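PDB 3LZD: 2-(3-amino-3-carboxypropyl)histidine synthase from Pyrococcus horikoshii, which transfers the 3-amino-3-carboxypropyl group of S-adenosyl-L-methionine to a histidine of elongation factor 2, the first step of diphthamide biosynthesis, using a [4Fe-4S] cluster. Local coordinates for residues V58-S62 / D96-A102; T126-F132 / F370-H375; I190-G194 / R364-F370; L289-R295 / V344-L350. All blocks are in the same frame, centred on the assembly; numbering follows the deposited sequence.

Contact 1: residues V58-S62 / D96-A102; sequences VLIQS and DPADREA
Gln-61 and Ala-98 join the C-terminal part of strand 57-61 to the N-cap of helix 99-104, just after the cluster ligand Cys-95. The Gln-61 amide lies along the chain of residues 96-98 and meets it with both polar atoms. Its OE1 accepts from Ala-98 N at 2.6 Å. The donor stands above the carbonyl plane, 39° out of it. The opposite corner gives a weak bond, NE2 to Asp-96 O, at 3.3 Å. These two bonds limit rotation of the amide, and OE1 also takes a bond from His-112. The chain of Gln-61 is extended beyond CG, which carries the amide across to the loop. The methyl CB of Ala-98 rests against Gln-61 CD at 3.5 Å.

The strand lies between 83-87 and 109-114 in a mixed sheet, and helix 99-104 packs on one side of it. Leu-59 points toward this helix. With CG anti to the backbone N (chi1 179°), Leu-59 sends CD2 into the first helical turn. There CD2 meets Ala-98 O at 3.7 Å and Ala-102 CB at 3.8 Å. The same carbonyl, Ala-98 O, accepts from Ala-102 N at 2.9 Å and starts the helix.

The carboxylate of Asp-96 turns to Lys-274, and the Asp-96 side chain is about 7 Å from the iron-sulfur cluster. Further along the helix, Arg-100 packs on Leu-104 of the second subunit, and Glu-101 on Ile-273 of that subunit.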
loop_
_atom_site.group_PDB
_atom_site.type_symbol
_atom_site.label_atom_id
_atom_site.label_comp_id
_atom_site.label_asym_id
_atom_site.label_seq_id
_atom_site.Cartn_x
_atom_site.Cartn_y
_atom_site.Cartn_z
ATOM N N VAL A 58 21.124 3.960 -3.152
ATOM C CA VAL A 58 20.086 3.750 -4.159
ATOM C C VAL A 58 19.003 2.759 -3.732
ATOM O O VAL A 58 19.256 1.842 -2.952
ATOM C CB VAL A 58 20.721 3.276 -5.497
ATOM C CG1 VAL A 58 21.261 1.867 -5.348
ATOM C CG2 VAL A 58 19.699 3.352 -6.624
ATOM N N LEU A 59 17.792 2.974 -4.241
ATOM C CA LEU A 59 16.654 2.107 -3.956
ATOM C C LEU A 59 16.367 1.295 -5.222
ATOM O O LEU A 59 16.340 1.846 -6.324
ATOM C CB LEU A 59 15.423 2.944 -3.605
ATOM C CG LEU A 59 14.142 2.145 -3.317
ATOM C CD1 LEU A 59 14.293 1.370 -2.001
ATOM C CD2 LEU A 59 12.943 3.095 -3.249
ATOM N N ILE A 60 16.140 -0.004 -5.071
ATOM C CA ILE A 60 15.865 -0.843 -6.233
ATOM C C ILE A 60 14.467 -1.449 -6.202
ATOM O O ILE A 60 14.146 -2.186 -5.269
ATOM C CB ILE A 60 16.852 -2.031 -6.314
ATOM C CG1 ILE A 60 18.296 -1.524 -6.343
ATOM C CG2 ILE A 60 16.564 -2.860 -7.570
ATOM C CD1 ILE A 60 19.328 -2.644 -6.485
ATOM N N GLN A 61 13.624 -1.149 -7.187
ATOM C CA GLN A 61 12.313 -1.793 -7.191
ATOM C C GLN A 61 12.329 -2.919 -8.211
ATOM O O GLN A 61 13.116 -2.895 -9.152
ATOM C CB GLN A 61 11.148 -0.818 -7.475
ATOM C CG GLN A 61 11.441 0.404 -8.246
ATOM C CD GLN A 61 10.214 1.303 -8.399
ATOM O OE1 GLN A 61 10.326 2.414 -8.886
ATOM N NE2 GLN A 61 9.041 0.813 -7.998
ATOM N N SER A 62 11.479 -3.918 -8.018
ATOM C CA SER A 62 11.450 -5.041 -8.947
ATOM C C SER A 62 10.084 -5.721 -9.024
ATOM O O SER A 62 9.317 -5.710 -8.066
ATOM C CB SER A 62 12.468 -6.087 -8.506
ATOM O OG SER A 62 12.177 -6.470 -7.169
ATOM N N ASP A 96 4.362 3.117 -11.853
ATOM C CA ASP A 96 4.428 3.195 -10.386
ATOM C C ASP A 96 5.884 3.278 -9.897
ATOM O O ASP A 96 6.367 2.392 -9.212
ATOM C CB ASP A 96 3.728 1.970 -9.774
ATOM C CG ASP A 96 3.547 2.073 -8.253
ATOM O OD1 ASP A 96 3.739 3.161 -7.668
ATOM O OD2 ASP A 96 3.188 1.052 -7.636
ATOM N N PRO A 97 6.593 4.362 -10.248
ATOM C CA PRO A 97 7.994 4.591 -9.860
ATOM C C PRO A 97 8.044 4.822 -8.359
ATOM O O PRO A 97 7.134 5.436 -7.821
ATOM C CB PRO A 97 8.367 5.873 -10.608
ATOM C CG PRO A 97 7.234 6.100 -11.590
ATOM C CD PRO A 97 6.034 5.545 -10.915
ATOM N N ALA A 98 9.090 4.350 -7.685
ATOM C CA ALA A 98 9.200 4.545 -6.239
ATOM C C ALA A 98 10.157 5.699 -5.918
ATOM O O ALA A 98 10.896 5.651 -4.922
ATOM C CB ALA A 98 9.699 3.260 -5.574
ATOM N N ASP A 99 10.144 6.733 -6.754
ATOM C CA ASP A 99 11.049 7.858 -6.549
ATOM C C ASP A 99 10.755 8.639 -5.278
ATOM O O ASP A 99 11.676 9.061 -4.584
ATOM C CB ASP A 99 11.051 8.787 -7.770
ATOM C CG ASP A 99 9.674 9.318 -8.117
ATOM O OD1 ASP A 99 8.747 8.502 -8.293
ATOM O OD2 ASP A 99 9.527 10.556 -8.230
ATOM N N ARG A 100 9.480 8.812 -4.958
ATOM C CA ARG A 100 9.127 9.526 -3.746
ATOM C C ARG A 100 9.606 8.742 -2.533
ATOM O O ARG A 100 10.236 9.303 -1.639
ATOM C CB ARG A 100 7.618 9.761 -3.691
ATOM C CG ARG A 100 7.162 10.696 -4.801
ATOM C CD ARG A 100 5.658 10.898 -4.860
ATOM N NE ARG A 100 4.957 9.701 -5.312
ATOM C CZ ARG A 100 3.746 9.707 -5.860
ATOM N NH1 ARG A 100 3.185 8.566 -6.235
ATOM N NH2 ARG A 100 3.103 10.852 -6.046
ATOM N N GLU A 101 9.326 7.443 -2.497
ATOM C CA GLU A 101 9.771 6.633 -1.369
ATOM C C GLU A 101 11.284 6.733 -1.244
ATOM O O GLU A 101 11.814 6.879 -0.143
ATOM C CB GLU A 101 9.371 5.166 -1.543
ATOM C CG GLU A 101 7.875 4.884 -1.395
ATOM C CD GLU A 101 7.058 5.252 -2.626
ATOM O OE1 GLU A 101 5.846 4.953 -2.634
ATOM O OE2 GLU A 101 7.613 5.835 -3.582
ATOM N N ALA A 102 11.978 6.642 -2.375
ATOM C CA ALA A 102 13.430 6.743 -2.387
ATOM C C ALA A 102 13.821 8.055 -1.710
ATOM O O ALA A 102 14.697 8.083 -0.858
ATOM C CB ALA A 102 13.957 6.725 -3.836
#

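Contact 2: residues T126-F132 / F370-H375; sequences TIFVPAF and FGISIH
Thr-126 and His-375 begin an antiparallel ladder between strands 126-130 and 373-375. They form a hydrogen-bonded pair: Thr-126 N gives to His-375 O at 2.8 Å, and His-375 N returns a bond to Thr-126 O. Phe-128 and Ser-373 make the second such pair, with Phe-128 N to Ser-373 O at 2.9 Å. Ile-127 and Ile-374 form the non-hydrogen-bonded pair between them.

Apolar contacts cover the face that carries the isoleucines. Ile-127 CG1 meets Ile-374 CD1 at 4.0 Å. Further along, both methyls of Val-129 touch Ile-372 CG2, and the two side chains lie side by side. Helix 43-52 covers this face.

Aromatic contacts mark the other face. Phe-128 has CG anti to its carbonyl carbon (chi1 -69°). The side chains of Phe-128 and His-375 cross at about a right angle, their rings meeting obliquely with planes at 80°. Phe-128 CD1 is 4.0 Å from His-375 CD2. Ser-373 OG lies 3.6 Å from Phe-128 CB. Tyr-117 meets Phe-128 edge-to-face and stacks on His-375, whose NE2 bonds Glu-368. With a serine at Phe-128, the rings of His-375 and Tyr-117 would probably lose their shared neighbour and be freer to shift. Beyond the ladder, Phe-132 CZ abuts Phe-370 CA at 4.0 Å.

This is an antiparallel edge strand from the C-terminal tail, added to the otherwise parallel sheet of the first domain.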
loop_
_atom_site.group_PDB
_atom_site.type_symbol
_atom_site.label_atom_id
_atom_site.label_comp_id
_atom_site.label_asym_id
_atom_site.label_seq_id
_atom_site.Cartn_x
_atom_site.Cartn_y
_atom_site.Cartn_z
ATOM N N THR A 126 16.619 8.153 -12.099
ATOM C CA THR A 126 16.132 6.792 -12.151
ATOM C C THR A 126 16.675 6.018 -13.338
ATOM O O THR A 126 16.649 6.496 -14.476
ATOM C CB THR A 126 14.602 6.792 -12.207
ATOM O OG1 THR A 126 14.098 7.539 -11.092
ATOM C CG2 THR A 126 14.062 5.359 -12.156
ATOM N N ILE A 127 17.189 4.827 -13.065
ATOM C CA ILE A 127 17.697 3.956 -14.122
ATOM C C ILE A 127 16.630 2.874 -14.353
ATOM O O ILE A 127 16.228 2.189 -13.407
ATOM C CB ILE A 127 19.023 3.289 -13.699
ATOM C CG1 ILE A 127 20.097 4.376 -13.517
ATOM C CG2 ILE A 127 19.469 2.254 -14.758
ATOM C CD1 ILE A 127 21.402 3.861 -12.919
ATOM N N PHE A 128 16.141 2.769 -15.589
ATOM C CA PHE A 128 15.137 1.756 -15.956
ATOM C C PHE A 128 15.873 0.619 -16.640
ATOM O O PHE A 128 16.652 0.858 -17.556
ATOM C CB PHE A 128 14.100 2.327 -16.918
ATOM C CG PHE A 128 13.204 3.337 -16.292
ATOM C CD1 PHE A 128 13.608 4.658 -16.158
ATOM C CD2 PHE A 128 11.977 2.951 -15.753
ATOM C CE1 PHE A 128 12.803 5.587 -15.491
ATOM C CE2 PHE A 128 11.172 3.869 -15.085
ATOM C CZ PHE A 128 11.589 5.186 -14.957
ATOM N N VAL A 129 15.630 -0.605 -16.188
ATOM C CA VAL A 129 16.296 -1.789 -16.730
ATOM C C VAL A 129 15.259 -2.756 -17.320
ATOM O O VAL A 129 14.881 -3.734 -16.690
ATOM C CB VAL A 129 17.087 -2.528 -15.631
ATOM C CG1 VAL A 129 17.930 -3.638 -16.255
ATOM C CG2 VAL A 129 17.984 -1.531 -14.852
ATOM N N PRO A 130 14.790 -2.479 -18.543
ATOM C CA PRO A 130 13.795 -3.299 -19.245
ATOM C C PRO A 130 14.193 -4.778 -19.368
ATOM O O PRO A 130 15.366 -5.119 -19.529
ATOM C CB PRO A 130 13.696 -2.635 -20.622
ATOM C CG PRO A 130 14.150 -1.239 -20.392
ATOM C CD PRO A 130 15.276 -1.384 -19.402
ATOM N N ALA A 131 13.196 -5.651 -19.309
ATOM C CA ALA A 131 13.420 -7.084 -19.440
ATOM C C ALA A 131 13.099 -7.484 -20.880
ATOM O O ALA A 131 12.032 -7.164 -21.400
ATOM C CB ALA A 131 12.515 -7.843 -18.473
ATOM N N PHE A 132 14.026 -8.182 -21.516
ATOM C CA PHE A 132 13.836 -8.627 -22.889
ATOM C C PHE A 132 13.892 -10.143 -22.942
ATOM O O PHE A 132 14.878 -10.745 -22.517
ATOM C CB PHE A 132 14.916 -8.032 -23.804
ATOM C CG PHE A 132 14.877 -6.532 -23.878
ATOM C CD1 PHE A 132 15.769 -5.763 -23.151
ATOM C CD2 PHE A 132 13.897 -5.888 -24.627
ATOM C CE1 PHE A 132 15.683 -4.377 -23.165
ATOM C CE2 PHE A 132 13.805 -4.505 -24.647
ATOM C CZ PHE A 132 14.697 -3.745 -23.915
ATOM N N PHE A 370 17.122 0.219 -26.380
ATOM C CA PHE A 370 16.858 -1.189 -26.155
ATOM C C PHE A 370 18.009 -1.575 -25.241
ATOM O O PHE A 370 18.992 -2.179 -25.656
ATOM C CB PHE A 370 16.887 -1.955 -27.476
ATOM C CG PHE A 370 15.798 -1.542 -28.419
ATOM C CD1 PHE A 370 14.500 -1.997 -28.244
ATOM C CD2 PHE A 370 16.060 -0.651 -29.457
ATOM C CE1 PHE A 370 13.471 -1.572 -29.089
ATOM C CE2 PHE A 370 15.040 -0.212 -30.309
ATOM C CZ PHE A 370 13.742 -0.675 -30.125
ATOM N N GLY A 371 17.861 -1.170 -23.984
ATOM C CA GLY A 371 18.865 -1.404 -22.970
ATOM C C GLY A 371 18.489 -0.479 -21.822
ATOM O O GLY A 371 17.354 0.005 -21.760
ATOM N N ILE A 372 19.414 -0.195 -20.919
ATOM C CA ILE A 372 19.034 0.669 -19.815
ATOM C C ILE A 372 18.932 2.121 -20.224
ATOM O O ILE A 372 19.486 2.539 -21.239
ATOM C CB ILE A 372 19.990 0.525 -18.623
ATOM C CG1 ILE A 372 21.372 1.078 -18.968
ATOM C CG2 ILE A 372 20.090 -0.939 -18.247
ATOM C CD1 ILE A 372 22.352 0.951 -17.828
ATOM N N SER A 373 18.163 2.883 -19.461
ATOM C CA SER A 373 18.003 4.303 -19.739
ATOM C C SER A 373 18.070 5.007 -18.395
ATOM O O SER A 373 17.800 4.397 -17.360
ATOM C CB SER A 373 16.644 4.589 -20.375
ATOM O OG SER A 373 15.609 4.333 -19.442
ATOM N N ILE A 374 18.439 6.279 -18.409
ATOM C CA ILE A 374 18.509 7.033 -17.176
ATOM C C ILE A 374 17.749 8.317 -17.401
ATOM O O ILE A 374 17.966 9.010 -18.391
ATOM C CB ILE A 374 19.964 7.327 -16.750
ATOM C CG1 ILE A 374 19.955 8.097 -15.425
ATOM C CG2 ILE A 374 20.693 8.098 -17.836
ATOM C CD1 ILE A 374 21.253 7.990 -14.636
ATOM N N HIS A 375 16.826 8.603 -16.491
ATOM C CA HIS A 375 15.990 9.786 -16.579
ATOM C C HIS A 375 16.023 10.571 -15.278
ATOM O O HIS A 375 16.265 10.016 -14.204
ATOM C CB HIS A 375 14.542 9.387 -16.871
ATOM C CG HIS A 375 14.333 8.800 -18.233
ATOM N ND1 HIS A 375 13.878 9.546 -19.303
ATOM C CD2 HIS A 375 14.536 7.546 -18.705
ATOM C CE1 HIS A 375 13.815 8.775 -20.376
ATOM N NE2 HIS A 375 14.210 7.558 -20.041
#

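Contact 3: residues I190-G194 / R364-F370; sequences ISWPG and RESDEPF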
loop_
_atom_site.group_PDB
_atom_site.type_symbol
_atom_site.label_atom_id
_atom_site.label_comp_id
_atom_site.label_asym_id
_atom_site.label_seq_id
_atom_site.Cartn_x
_atom_site.Cartn_y
_atom_site.Cartn_z
ATOM N N ILE A 190 4.028 5.145 -23.906
ATOM C CA ILE A 190 4.731 4.039 -24.578
ATOM C C ILE A 190 6.230 4.342 -24.707
ATOM O O ILE A 190 6.624 5.505 -24.826
ATOM C CB ILE A 190 4.102 3.801 -25.987
ATOM C CG1 ILE A 190 2.620 3.401 -25.832
ATOM C CG2 ILE A 190 4.890 2.749 -26.768
ATOM C CD1 ILE A 190 2.391 2.145 -24.959
ATOM N N SER A 191 7.058 3.299 -24.688
ATOM C CA SER A 191 8.518 3.439 -24.783
ATOM C C SER A 191 9.117 3.226 -26.182
ATOM O O SER A 191 10.135 3.844 -26.530
ATOM C CB SER A 191 9.202 2.461 -23.812
ATOM O OG SER A 191 8.653 2.570 -22.501
ATOM N N TRP A 192 8.504 2.345 -26.972
ATOM C CA TRP A 192 9.010 2.044 -28.304
ATOM C C TRP A 192 7.863 1.850 -29.294
ATOM O O TRP A 192 6.793 1.399 -28.916
ATOM C CB TRP A 192 9.803 0.732 -28.305
ATOM C CG TRP A 192 10.879 0.586 -27.300
ATOM C CD1 TRP A 192 12.163 1.056 -27.384
ATOM C CD2 TRP A 192 10.796 -0.142 -26.072
ATOM N NE1 TRP A 192 12.886 0.655 -26.276
ATOM C CE2 TRP A 192 12.067 -0.080 -25.459
ATOM C CE3 TRP A 192 9.769 -0.846 -25.431
ATOM C CZ2 TRP A 192 12.338 -0.697 -24.236
ATOM C CZ3 TRP A 192 10.039 -1.462 -24.219
ATOM C CH2 TRP A 192 11.317 -1.382 -23.635
ATOM N N PRO A 193 8.083 2.170 -30.585
ATOM C CA PRO A 193 7.017 1.985 -31.579
ATOM C C PRO A 193 6.601 0.490 -31.575
ATOM O O PRO A 193 7.456 -0.399 -31.448
ATOM C CB PRO A 193 7.693 2.381 -32.894
ATOM C CG PRO A 193 8.791 3.360 -32.446
ATOM C CD PRO A 193 9.317 2.693 -31.203
ATOM N N GLY A 194 5.301 0.221 -31.680
ATOM C CA GLY A 194 4.828 -1.154 -31.691
ATOM C C GLY A 194 4.511 -1.787 -30.344
ATOM O O GLY A 194 3.925 -2.877 -30.297
ATOM N N ARG A 364 5.252 11.814 -28.126
ATOM C CA ARG A 364 6.546 11.390 -27.582
ATOM C C ARG A 364 7.588 11.784 -28.622
ATOM O O ARG A 364 7.560 11.282 -29.750
ATOM C CB ARG A 364 6.586 9.865 -27.364
ATOM C CG ARG A 364 7.838 9.365 -26.654
ATOM C CD ARG A 364 7.897 7.822 -26.507
ATOM N NE ARG A 364 8.182 7.130 -27.766
ATOM C CZ ARG A 364 7.304 6.379 -28.429
ATOM N NH1 ARG A 364 6.076 6.215 -27.960
ATOM N NH2 ARG A 364 7.657 5.783 -29.558
ATOM N N GLU A 365 8.499 12.675 -28.239
ATOM C CA GLU A 365 9.528 13.160 -29.157
ATOM C C GLU A 365 10.572 12.117 -29.551
ATOM O O GLU A 365 11.090 12.152 -30.666
ATOM C CB GLU A 365 10.234 14.385 -28.564
ATOM N N SER A 366 10.893 11.201 -28.646
ATOM C CA SER A 366 11.882 10.170 -28.960
ATOM C C SER A 366 11.504 8.795 -28.415
ATOM O O SER A 366 10.490 8.644 -27.734
ATOM C CB SER A 366 13.260 10.568 -28.428
ATOM O OG SER A 366 13.199 10.871 -27.050
ATOM N N ASP A 367 12.333 7.804 -28.725
ATOM C CA ASP A 367 12.092 6.438 -28.289
ATOM C C ASP A 367 13.170 6.012 -27.314
ATOM O O ASP A 367 14.322 6.412 -27.443
ATOM C CB ASP A 367 12.110 5.460 -29.474
ATOM C CG ASP A 367 11.197 5.883 -30.603
ATOM O OD1 ASP A 367 10.136 6.492 -30.340
ATOM O OD2 ASP A 367 11.538 5.585 -31.768
ATOM N N GLU A 368 12.788 5.185 -26.350
ATOM C CA GLU A 368 13.720 4.681 -25.366
ATOM C C GLU A 368 14.695 3.700 -26.019
ATOM O O GLU A 368 14.404 3.111 -27.052
ATOM C CB GLU A 368 12.957 3.959 -24.255
ATOM C CG GLU A 368 12.168 4.875 -23.355
ATOM C CD GLU A 368 13.058 5.900 -22.685
ATOM O OE1 GLU A 368 13.949 5.520 -21.887
ATOM O OE2 GLU A 368 12.871 7.090 -22.972
ATOM N N PRO A 369 15.879 3.532 -25.424
ATOM C CA PRO A 369 16.857 2.601 -25.979
ATOM C C PRO A 369 16.445 1.150 -25.719
ATOM O O PRO A 369 15.521 0.881 -24.956
ATOM C CB PRO A 369 18.134 2.953 -25.226
ATOM C CG PRO A 369 17.619 3.428 -23.899
ATOM C CD PRO A 369 16.466 4.316 -24.322
ATOM N N PHE A 370 17.122 0.219 -26.380
ATOM C CA PHE A 370 16.858 -1.189 -26.155
ATOM C C PHE A 370 18.009 -1.575 -25.241
ATOM O O PHE A 370 18.992 -2.179 -25.656
ATOM C CB PHE A 370 16.887 -1.955 -27.476
ATOM C CG PHE A 370 15.798 -1.542 -28.419
ATOM C CD1 PHE A 370 14.500 -1.997 -28.244
ATOM C CD2 PHE A 370 16.060 -0.651 -29.457
ATOM C CE1 PHE A 370 13.471 -1.572 -29.089
ATOM C CE2 PHE A 370 15.040 -0.212 -30.309
ATOM C CZ PHE A 370 13.742 -0.675 -30.125
#
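Trp-192 and Phe-370 both hold CG anti to the carbonyl carbon (chi1 -52° and -65°), which brings their rings face to face. They form an offset stack on the five-membered ring, with centroids 4.4 Å apart and planes at 10°. The closest atoms are Trp-192 CD1 and Phe-370 CE1, at 3.4 Å.

The indole also bonds along its edge. Trp-192 NE1 gives to Pro-369 O at 3.0 Å, with the oxygen in the ring plane but the donor well above the carbonyl plane. A leucine in place of Trp-192 would probably leave Pro-369 O without this donor and Phe-370 without its flat partner.

Between the backbones, Glu-368 N bonds Ser-191 O at 3.0 Å, in the carbonyl plane. Arg-364 bends at chi3 and lays one guanidinium face over Ser-191 O. Its NH2 makes a salt bridge to Asp-367 OD1 at 2.7 Å, and Arg-185 is a second partner of that oxygen. The carboxylate crosses Pro-193, with Asp-367 OD2 3.6 Å from Pro-193 CG.

Two irregular loops thus clasp each other near the active site. The 190-194 loop leads to the cluster ligand Cys-199, and the Ile-190 side chain is about 8 Å from the cluster.

Contact 4: residues L289-R295 / V344-L350; sequences LLKKHGR and VEILLGL
His-293 and Leu-348 face each other where two helices end, their CA atoms 7.3 Å apart, and each helix stops in a Schellman motif. Gly-294 and Gly-349 take the positive phi that this turn needs. In the first motif, Leu-290 O accepts from both His-293 N and Arg-295 N, from opposite faces of its plane.

Leu-348 is the wedge between the two ends. Its CG is anti to the carbonyl carbon (chi1 -69°), and its two methyls part to different neighbours. CD1 presses on Leu-289 CG at 3.4 Å, tighter than usual van der Waals contact. The same methyl sits over one face of the His-293 ring, 4.1 Å from CG. CD2 lies over one face of the Arg-295 guanidinium, 3.6 Å from NH2, and also reaches Leu-290 CD2 at 4.0 Å.

Leu-350 meets Leu-289 tip to tip. Leu-350 CD2 is 3.4 Å from Leu-289 CD2, again close packing. The other methyl of Leu-350, CD1, approaches His-293 NE2 at 3.7 Å. Arg-295 bends at chi2 (77°), so that its guanidinium turns back to the turn, where NH2 bonds His-293 O at 2.8 Å in the carbonyl plane. This bond restrains the flat group on which Leu-348 CD2 rests. Leu-347 CD2 touches Arg-295 NH1.

Helix 280-292 is the crossover between the parallel strands 266-272 and 296-302. Leu-290 leans on Phe-267 and Val-269 of the first strand. From the 344-350 segment, Leu-347 packs on Ile-258 and Ala-261 of helix 248-261.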
loop_
_atom_site.group_PDB
_atom_site.type_symbol
_atom_site.label_atom_id
_atom_site.label_comp_id
_atom_site.label_asym_id
_atom_site.label_seq_id
_atom_site.Cartn_x
_atom_site.Cartn_y
_atom_site.Cartn_z
ATOM N N LEU A 289 -20.802 13.737 -12.621
ATOM C CA LEU A 289 -21.767 13.152 -13.541
ATOM C C LEU A 289 -22.780 12.258 -12.842
ATOM O O LEU A 289 -23.977 12.328 -13.129
ATOM C CB LEU A 289 -21.061 12.356 -14.633
ATOM C CG LEU A 289 -21.993 11.890 -15.754
ATOM C CD1 LEU A 289 -22.448 13.106 -16.581
ATOM C CD2 LEU A 289 -21.267 10.877 -16.642
ATOM N N LEU A 290 -22.317 11.411 -11.931
ATOM C CA LEU A 290 -23.242 10.530 -11.221
ATOM C C LEU A 290 -24.245 11.344 -10.399
ATOM O O LEU A 290 -25.441 11.046 -10.388
ATOM C CB LEU A 290 -22.476 9.573 -10.304
ATOM C CG LEU A 290 -21.778 8.384 -10.974
ATOM C CD1 LEU A 290 -20.846 7.719 -9.979
ATOM C CD2 LEU A 290 -22.807 7.393 -11.480
ATOM N N LYS A 291 -23.753 12.374 -9.717
ATOM C CA LYS A 291 -24.617 13.211 -8.899
ATOM C C LYS A 291 -25.676 13.900 -9.749
ATOM O O LYS A 291 -26.855 13.888 -9.406
ATOM C CB LYS A 291 -23.790 14.253 -8.137
ATOM C CG LYS A 291 -23.032 13.669 -6.956
ATOM C CD LYS A 291 -22.323 14.735 -6.143
ATOM C CE LYS A 291 -21.557 14.092 -4.998
ATOM N NZ LYS A 291 -20.778 15.073 -4.199
ATOM N N LYS A 292 -25.256 14.491 -10.861
ATOM C CA LYS A 292 -26.197 15.166 -11.743
ATOM C C LYS A 292 -27.300 14.196 -12.156
ATOM O O LYS A 292 -28.420 14.611 -12.445
ATOM C CB LYS A 292 -25.481 15.697 -12.992
ATOM N N HIS A 293 -26.996 12.900 -12.159
ATOM C CA HIS A 293 -27.988 11.913 -12.556
ATOM C C HIS A 293 -28.688 11.115 -11.456
ATOM O O HIS A 293 -29.023 9.942 -11.647
ATOM C CB HIS A 293 -27.376 10.964 -13.580
ATOM C CG HIS A 293 -27.104 11.612 -14.901
ATOM N ND1 HIS A 293 -26.259 12.695 -15.039
ATOM C CD2 HIS A 293 -27.583 11.350 -16.141
ATOM C CE1 HIS A 293 -26.230 13.071 -16.306
ATOM N NE2 HIS A 293 -27.025 12.271 -16.996
ATOM N N GLY A 294 -28.904 11.743 -10.306
ATOM C CA GLY A 294 -29.609 11.076 -9.224
ATOM C C GLY A 294 -28.878 10.120 -8.300
ATOM O O GLY A 294 -29.467 9.637 -7.334
ATOM N N ARG A 295 -27.609 9.837 -8.571
ATOM C CA ARG A 295 -26.852 8.921 -7.720
ATOM C C ARG A 295 -25.969 9.649 -6.721
ATOM O O ARG A 295 -25.688 10.839 -6.866
ATOM C CB ARG A 295 -25.953 8.008 -8.562
ATOM C CG ARG A 295 -26.652 6.854 -9.243
ATOM C CD ARG A 295 -27.409 7.288 -10.467
ATOM N NE ARG A 295 -27.842 6.135 -11.253
ATOM C CZ ARG A 295 -28.543 6.225 -12.382
ATOM N NH1 ARG A 295 -28.896 5.126 -13.037
ATOM N NH2 ARG A 295 -28.894 7.418 -12.854
ATOM N N VAL A 344 -19.447 3.682 -16.953
ATOM C CA VAL A 344 -20.372 4.497 -16.172
ATOM C C VAL A 344 -21.249 5.292 -17.126
ATOM O O VAL A 344 -22.472 5.364 -16.963
ATOM C CB VAL A 344 -19.620 5.486 -15.255
ATOM C CG1 VAL A 344 -20.478 6.705 -14.975
ATOM C CG2 VAL A 344 -19.276 4.807 -13.956
ATOM N N GLU A 345 -20.603 5.887 -18.122
ATOM C CA GLU A 345 -21.284 6.691 -19.125
ATOM C C GLU A 345 -22.336 5.857 -19.864
ATOM O O GLU A 345 -23.384 6.371 -20.242
ATOM C CB GLU A 345 -20.247 7.283 -20.082
ATOM C CG GLU A 345 -19.118 7.992 -19.323
ATOM C CD GLU A 345 -18.014 8.541 -20.220
ATOM O OE1 GLU A 345 -17.538 7.804 -21.114
ATOM O OE2 GLU A 345 -17.609 9.707 -20.013
ATOM N N ILE A 346 -22.073 4.569 -20.051
ATOM C CA ILE A 346 -23.049 3.710 -20.709
ATOM C C ILE A 346 -24.204 3.496 -19.743
ATOM O O ILE A 346 -25.365 3.600 -20.129
ATOM C CB ILE A 346 -22.459 2.333 -21.078
ATOM C CG1 ILE A 346 -21.501 2.470 -22.255
ATOM C CG2 ILE A 346 -23.568 1.364 -21.423
ATOM C CD1 ILE A 346 -20.894 1.148 -22.696
ATOM N N LEU A 347 -23.881 3.214 -18.482
ATOM C CA LEU A 347 -24.907 2.985 -17.467
ATOM C C LEU A 347 -25.835 4.190 -17.319
ATOM O O LEU A 347 -27.054 4.037 -17.224
ATOM C CB LEU A 347 -24.264 2.652 -16.116
ATOM C CG LEU A 347 -25.201 2.421 -14.920
ATOM C CD1 LEU A 347 -24.520 1.553 -13.880
ATOM C CD2 LEU A 347 -25.603 3.750 -14.310
ATOM N N LEU A 348 -25.255 5.383 -17.290
ATOM C CA LEU A 348 -26.039 6.601 -17.165
ATOM C C LEU A 348 -26.792 6.935 -18.454
ATOM O O LEU A 348 -27.587 7.874 -18.485
ATOM C CB LEU A 348 -25.139 7.772 -16.787
ATOM C CG LEU A 348 -24.539 7.735 -15.384
ATOM C CD1 LEU A 348 -23.852 9.069 -15.115
ATOM C CD2 LEU A 348 -25.636 7.488 -14.349
ATOM N N GLY A 349 -26.530 6.178 -19.516
ATOM C CA GLY A 349 -27.203 6.412 -20.781
ATOM C C GLY A 349 -26.618 7.518 -21.643
ATOM O O GLY A 349 -27.282 8.005 -22.552
ATOM N N LEU A 350 -25.380 7.914 -21.375
ATOM C CA LEU A 350 -24.737 8.977 -22.148
ATOM C C LEU A 350 -23.941 8.435 -23.332
ATOM O O LEU A 350 -23.780 9.110 -24.348
ATOM C CB LEU A 350 -23.802 9.792 -21.248
ATOM C CG LEU A 350 -24.445 10.651 -20.156
ATOM C CD1 LEU A 350 -25.466 9.845 -19.360
ATOM C CD2 LEU A 350 -23.360 11.176 -19.245
#

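How the contacts relate
Contacts 1 and 2 share one mixed sheet, contact 1 through strand 57-61 and contact 2 through strands 126-130 and 373-375. Their centres are about 14 Å apart, and contact 1 closes before contact 2 opens. Contact 3 lies about 12 Å from contact 2, centre to centre, and shares Phe-370 with it. Contact 4 stands apart, with its centre about 37 to 42 Å from the others, beside the parallel sheet of strands 266-272, 296-302, 317-320 and 338-339. The chain runs through it between the two halves of contacts 2 and 3. The C-terminal tail thus joins the first sheet to the 190-194 loop, which leads to the cluster ligand Cys-199.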